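Local coordinates for crispr-associated endoribonuclease CAS2 (Thermococcus onnurineus, PDB 5G4D), which takes part in the adaptation stage of CRISPR-Cas immunity as a homodimer that joins Cas1, and is probably a metal-dependent endoribonuclease, at the interface of chains A and B. Sequence-based numbering; all coordinates share one arbitrary frame. Chains: chain A/B, Crispr-associated endoribonuclease CAS2.

Contact 1: the interface of chains A and B. Residues chain A 45, 49, 52-53, 56, 65, 67; chain B 75, 77.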
loop_
_atom_site.group_PDB
_atom_site.type_symbol
_atom_site.label_atom_id
_atom_site.label_comp_id
_atom_site.label_asym_id
_atom_site.label_seq_id
_atom_site.Cartn_x
_atom_site.Cartn_y
_atom_site.Cartn_z
ATOM N N PHE A 45 -3.403 -17.470 -2.439
ATOM C CA PHE A 45 -2.276 -16.671 -1.965
ATOM C C PHE A 45 -0.946 -17.330 -2.316
ATOM O O PHE A 45 -0.003 -16.650 -2.739
ATOM C CB PHE A 45 -2.350 -16.428 -0.455
ATOM C CG PHE A 45 -1.054 -15.928 0.108
ATOM C CD1 PHE A 45 -0.641 -14.630 -0.141
ATOM C CD2 PHE A 45 -0.215 -16.770 0.813
ATOM C CE1 PHE A 45 0.574 -14.170 0.339
ATOM C CE2 PHE A 45 0.997 -16.322 1.293
ATOM C CZ PHE A 45 1.395 -15.020 1.053
ATOM N N LYS A 49 1.897 -15.569 -4.604
ATOM C CA LYS A 49 3.282 -15.453 -4.156
ATOM C C LYS A 49 4.236 -16.125 -5.138
ATOM O O LYS A 49 5.273 -15.558 -5.499
ATOM C CB LYS A 49 3.426 -16.050 -2.755
ATOM C CG LYS A 49 4.862 -16.165 -2.279
ATOM C CD LYS A 49 4.930 -16.746 -0.881
ATOM C CE LYS A 49 6.359 -17.125 -0.518
ATOM N NZ LYS A 49 6.426 -17.710 0.855
ATOM N N LEU A 52 4.567 -14.060 -8.329
ATOM C CA LEU A 52 5.378 -12.863 -8.127
ATOM C C LEU A 52 6.862 -13.207 -8.052
ATOM O O LEU A 52 7.698 -12.501 -8.630
ATOM C CB LEU A 52 4.920 -12.132 -6.859
ATOM C CG LEU A 52 3.567 -11.439 -7.002
ATOM C CD1 LEU A 52 3.094 -10.973 -5.639
ATOM C CD2 LEU A 52 3.642 -10.244 -7.985
ATOM N N LEU A 53 7.205 -14.295 -7.357
ATOM C CA LEU A 53 8.605 -14.699 -7.253
ATOM C C LEU A 53 9.200 -15.032 -8.615
ATOM O O LEU A 53 10.391 -14.798 -8.846
ATOM C CB LEU A 53 8.726 -15.890 -6.301
ATOM C CG LEU A 53 8.450 -15.540 -4.835
ATOM C CD1 LEU A 53 8.252 -16.792 -3.982
ATOM C CD2 LEU A 53 9.581 -14.682 -4.271
ATOM N N ILE A 56 9.886 -11.311 -10.328
ATOM C CA ILE A 56 10.723 -10.289 -9.733
ATOM C C ILE A 56 12.159 -10.782 -9.629
ATOM O O ILE A 56 12.452 -11.978 -9.716
ATOM C CB ILE A 56 10.196 -9.840 -8.351
ATOM C CG1 ILE A 56 10.321 -10.969 -7.318
ATOM C CG2 ILE A 56 8.757 -9.363 -8.476
ATOM C CD1 ILE A 56 10.053 -10.532 -5.882
ATOM N N ILE A 65 3.196 -7.945 1.181
ATOM C CA ILE A 65 1.850 -8.504 1.187
ATOM C C ILE A 65 1.313 -8.389 2.609
ATOM O O ILE A 65 1.669 -9.188 3.491
ATOM C CB ILE A 65 1.835 -9.958 0.698
ATOM C CG1 ILE A 65 2.506 -10.044 -0.676
ATOM C CG2 ILE A 65 0.405 -10.490 0.668
ATOM C CD1 ILE A 65 2.658 -11.472 -1.187
ATOM N N LYS A 67 -1.450 -9.142 5.248
ATOM C CA LYS A 67 -2.394 -10.249 5.368
ATOM C C LYS A 67 -3.399 -9.893 6.457
ATOM O O LYS A 67 -3.021 -9.766 7.631
ATOM C CB LYS A 67 -1.680 -11.557 5.690
ATOM C CG LYS A 67 -0.564 -11.892 4.722
ATOM C CD LYS A 67 0.308 -13.020 5.239
ATOM C CE LYS A 67 0.906 -13.762 4.066
ATOM N NZ LYS A 67 2.064 -14.683 4.382
ATOM N N GLU B 75 4.071 -10.360 4.682
ATOM C CA GLU B 75 5.164 -11.132 4.105
ATOM C C GLU B 75 5.856 -10.271 3.061
ATOM O O GLU B 75 5.192 -9.601 2.270
ATOM C CB GLU B 75 4.660 -12.424 3.463
ATOM C CG GLU B 75 5.728 -13.134 2.649
ATOM C CD GLU B 75 5.460 -14.612 2.457
ATOM O OE1 GLU B 75 4.315 -15.064 2.699
ATOM O OE2 GLU B 75 6.417 -15.326 2.073
ATOM N N LEU B 77 8.440 -10.184 -0.166
ATOM C CA LEU B 77 9.128 -10.893 -1.233
ATOM C C LEU B 77 10.253 -10.006 -1.743
ATOM O O LEU B 77 10.026 -8.830 -2.038
ATOM C CB LEU B 77 8.180 -11.247 -2.381
ATOM C CG LEU B 77 6.853 -11.908 -2.013
ATOM C CD1 LEU B 77 6.035 -12.266 -3.252
ATOM C CD2 LEU B 77 7.096 -13.140 -1.157
#
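B:Leu77 enters a patch of A:Leu52, A:Leu53, A:Ile56, A:Ile65 and the aliphatic stem of A:Lys49, where the C-terminal strand 73-78 of one Cas2 subunit is added to the ferredoxin-like sheet of the other. The two methyls of B:Leu77 divide the work. B:Leu77 CD1 goes to the helix 42-55, 3.8 Å from A:Leu52 CB, and also touches the A:Ile65 CD1 methyl on the sheet; B:Leu77 CD2 lies against the stem of A:Lys49, 3.9 Å from A:Lys49 CG. The leucine crosses A:Leu52, A:Leu53 and A:Ile56 at about right angles, and A:Ile56 CD1 comes up to B:Leu77 CB rather than to the branch tip. With CG anti to its own carbonyl carbon (chi1 -49°), B:Leu77 sends its branch into the groove between helix and sheet.

Beside this core the strands pair antiparallel: A:Ile65 N gives a hydrogen bond of 2.8 Å to B:Glu75 O, and B:Glu75 N returns one of 2.9 Å to A:Ile65 O. This two-bond clasp fixes the register of strand 73-78 against strand 62-68.

At the rim the extended B:Glu75 side chain, its CG anti to the backbone N, holds its carboxylate between two lysines. A:Lys49 NZ meets B:Glu75 OE2 on the syn side at 2.7 Å, its chain crossing the glutamate at about a right angle. A:Lys67 NZ takes B:Glu75 OE1 on the anti side at 2.8 Å. Both lysine NZ atoms lie modestly out of the carboxylate plane, by 20° or less, and each forms a salt bridge with a different oxygen, which limits rotation of the carboxylate. The paired lysines would be expected to stabilise its negative charge. B:Glu75 OE1 also faces the edge of the A:Phe45 ring, in the ring plane and 3.4 Å from A:Phe45 CZ.

Contact 2: the interface of chains A and B. Residues chain A 9-11, 35, 64, 66; chain B 7, 9, 31-32, 35.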
loop_
_atom_site.group_PDB
_atom_site.type_symbol
_atom_site.label_atom_id
_atom_site.label_comp_id
_atom_site.label_asym_id
_atom_site.label_seq_id
_atom_site.Cartn_x
_atom_site.Cartn_y
_atom_site.Cartn_z
ATOM N N VAL A 9 1.593 -4.177 -2.111
ATOM C CA VAL A 9 2.292 -3.012 -2.654
ATOM C C VAL A 9 3.634 -3.492 -3.180
ATOM O O VAL A 9 4.237 -4.407 -2.611
ATOM C CB VAL A 9 2.478 -1.904 -1.593
ATOM C CG1 VAL A 9 1.135 -1.408 -1.110
ATOM C CG2 VAL A 9 3.308 -2.424 -0.421
ATOM N N TYR A 10 4.103 -2.902 -4.275
ATOM C CA TYR A 10 5.353 -3.397 -4.843
ATOM C C TYR A 10 6.185 -2.258 -5.407
ATOM O O TYR A 10 5.669 -1.245 -5.882
ATOM C CB TYR A 10 5.132 -4.468 -5.923
ATOM C CG TYR A 10 4.231 -4.068 -7.068
ATOM C CD1 TYR A 10 2.865 -4.290 -7.009
ATOM C CD2 TYR A 10 4.756 -3.496 -8.225
ATOM C CE1 TYR A 10 2.034 -3.936 -8.043
ATOM C CE2 TYR A 10 3.932 -3.144 -9.281
ATOM C CZ TYR A 10 2.573 -3.375 -9.186
ATOM O OH TYR A 10 1.733 -3.040 -10.224
ATOM N N ASP A 11 7.491 -2.454 -5.311
ATOM C CA ASP A 11 8.515 -1.519 -5.761
ATOM C C ASP A 11 9.430 -2.368 -6.637
ATOM O O ASP A 11 10.275 -3.094 -6.109
ATOM C CB ASP A 11 9.237 -0.935 -4.550
ATOM C CG ASP A 11 10.033 0.290 -4.873
ATOM O OD1 ASP A 11 10.493 0.411 -6.029
ATOM O OD2 ASP A 11 10.192 1.129 -3.955
ATOM N N VAL A 35 -0.490 -0.775 -6.269
ATOM C CA VAL A 35 -1.255 -1.257 -5.120
ATOM C C VAL A 35 -2.411 -2.115 -5.609
ATOM O O VAL A 35 -3.182 -1.680 -6.470
ATOM C CB VAL A 35 -1.804 -0.101 -4.268
ATOM C CG1 VAL A 35 -2.543 -0.660 -3.033
ATOM C CG2 VAL A 35 -0.679 0.867 -3.881
ATOM N N VAL A 64 5.473 -6.209 -0.695
ATOM C CA VAL A 64 4.955 -6.365 0.663
ATOM C C VAL A 64 3.508 -6.816 0.556
ATOM O O VAL A 64 2.693 -6.159 -0.104
ATOM C CB VAL A 64 5.072 -5.071 1.483
ATOM C CG1 VAL A 64 4.418 -5.252 2.859
ATOM C CG2 VAL A 64 6.528 -4.672 1.639
ATOM N N TYR A 66 0.426 -7.415 2.832
ATOM C CA TYR A 66 -0.277 -7.323 4.109
ATOM C C TYR A 66 -1.374 -8.375 4.145
ATOM O O TYR A 66 -2.143 -8.497 3.188
ATOM C CB TYR A 66 -0.883 -5.931 4.282
ATOM C CG TYR A 66 0.154 -4.830 4.360
ATOM C CD1 TYR A 66 0.809 -4.560 5.551
ATOM C CD2 TYR A 66 0.473 -4.062 3.237
ATOM C CE1 TYR A 66 1.757 -3.558 5.632
ATOM C CE2 TYR A 66 1.427 -3.063 3.301
ATOM C CZ TYR A 66 2.063 -2.818 4.509
ATOM O OH TYR A 66 3.010 -1.825 4.585
ATOM N N VAL B 7 -1.922 2.252 7.189
ATOM C CA VAL B 7 -1.055 2.055 6.028
ATOM C C VAL B 7 -1.518 3.066 5.002
ATOM O O VAL B 7 -2.703 3.083 4.644
ATOM C CB VAL B 7 -1.135 0.630 5.446
ATOM C CG1 VAL B 7 -0.282 0.543 4.167
ATOM C CG2 VAL B 7 -0.721 -0.420 6.470
ATOM N N VAL B 9 -0.975 4.700 1.188
ATOM C CA VAL B 9 -0.408 4.602 -0.157
ATOM C C VAL B 9 -0.876 5.820 -0.936
ATOM O O VAL B 9 -1.995 6.298 -0.733
ATOM C CB VAL B 9 -0.829 3.296 -0.868
ATOM C CG1 VAL B 9 -0.320 2.095 -0.104
ATOM C CG2 VAL B 9 -2.347 3.234 -1.012
ATOM N N VAL B 31 7.897 2.561 4.116
ATOM C CA VAL B 31 7.961 1.127 3.802
ATOM C C VAL B 31 8.672 0.884 2.480
ATOM O O VAL B 31 9.580 0.053 2.383
ATOM C CB VAL B 31 6.535 0.528 3.777
ATOM C CG1 VAL B 31 6.554 -0.956 3.350
ATOM C CG2 VAL B 31 5.840 0.716 5.113
ATOM N N GLN B 32 8.264 1.610 1.452
ATOM C CA GLN B 32 8.886 1.583 0.131
ATOM C C GLN B 32 8.324 2.784 -0.612
ATOM O O GLN B 32 7.657 3.636 -0.014
ATOM C CB GLN B 32 8.624 0.268 -0.601
ATOM C CG GLN B 32 7.167 -0.146 -0.605
ATOM C CD GLN B 32 6.892 -1.336 -1.515
ATOM O OE1 GLN B 32 6.074 -1.246 -2.433
ATOM N NE2 GLN B 32 7.573 -2.454 -1.264
ATOM N N VAL B 35 4.660 4.293 0.049
ATOM C CA VAL B 35 3.958 3.538 1.087
ATOM C C VAL B 35 4.530 3.903 2.448
ATOM O O VAL B 35 5.748 3.846 2.642
ATOM C CB VAL B 35 4.079 2.020 0.875
ATOM C CG1 VAL B 35 3.267 1.271 1.954
ATOM C CG2 VAL B 35 3.647 1.637 -0.545
HETATM O O HOH W 1 5.602 0.735 -3.856
#
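A:Val9 and B:Val9 meet through their CG1 methyls, 3.9 Å apart, where the sheets of the two Cas2 subunits pack face to face about the dimer two-fold. Each of these valines also meets Val35 of the partner tip to tip: A:Val35 CG2 abuts B:Val9 CB at 3.9 Å, and B:Val35 CG2 does the same to A:Val9 CB. In both Val35 side chains a chi1 of -177° puts CG1 anti to the backbone N and leaves CG2, anti to the carbonyl carbon, to make the contact.

Next to the valine cluster, the ring of A:Tyr66 lies between A:Val64 CG1, 3.7 Å above one face, and B:Val7 CG2 over the other; both methyls are offset toward the rim. The tyrosine hydroxyl is set among the methyls of B:Val31, B:Val7 and B:Val35, with A:Tyr66 OH 3.8 Å from B:Val31 CG2. B:Val31 CG1 also packs obliquely against A:Val64 CG2.

B:Gln32 forms the polar margin. Its extended chain slides past A:Val64 and A:Asp11 in opposite directions to theirs, with the amide plane turned 73° from the A:Asp11 carboxylate. B:Gln32 NE2 rests 3.8 Å from A:Val64 CG2, while OE1 lies against the backbone of A:Tyr10. The A:Tyr10 N-H points away from OE1, so their proximity is not a hydrogen bond. A water links the two chains instead, 2.8 Å from A:Tyr10 O and 2.5 Å from B:Gln32 OE1, the latter distance being short. A:Asp11, the predicted catalytic magnesium ligand, turns its OD2 toward B:Gln32 CB at 3.8 Å.

In the fold, the patch is built from strands 4-11, 35-40 and 62-68 of chain A facing strands 4-11, 29-32 and 35-40 of chain B, with A:Asp11 at the end of its strand.

The C-alpha centres of contact 1 and contact 2 are about 12 Å apart. They share strand 62-68 of chain A, whose residues alternate between them: A:Ile65 and A:Lys67 serve contact 1, A:Val64 and A:Tyr66 contact 2. One strand thus presents one side to its own helix 42-55 and the other to the partner's sheet. Contact 1 extends a sheet by adding a strand from the partner, whereas contact 2 packs two sheets together. Since the two-fold repeats both with the chains exchanged, the homodimer is fastened by a strand donated on either flank of a shared centre, which also brings the two Asp11 strands together.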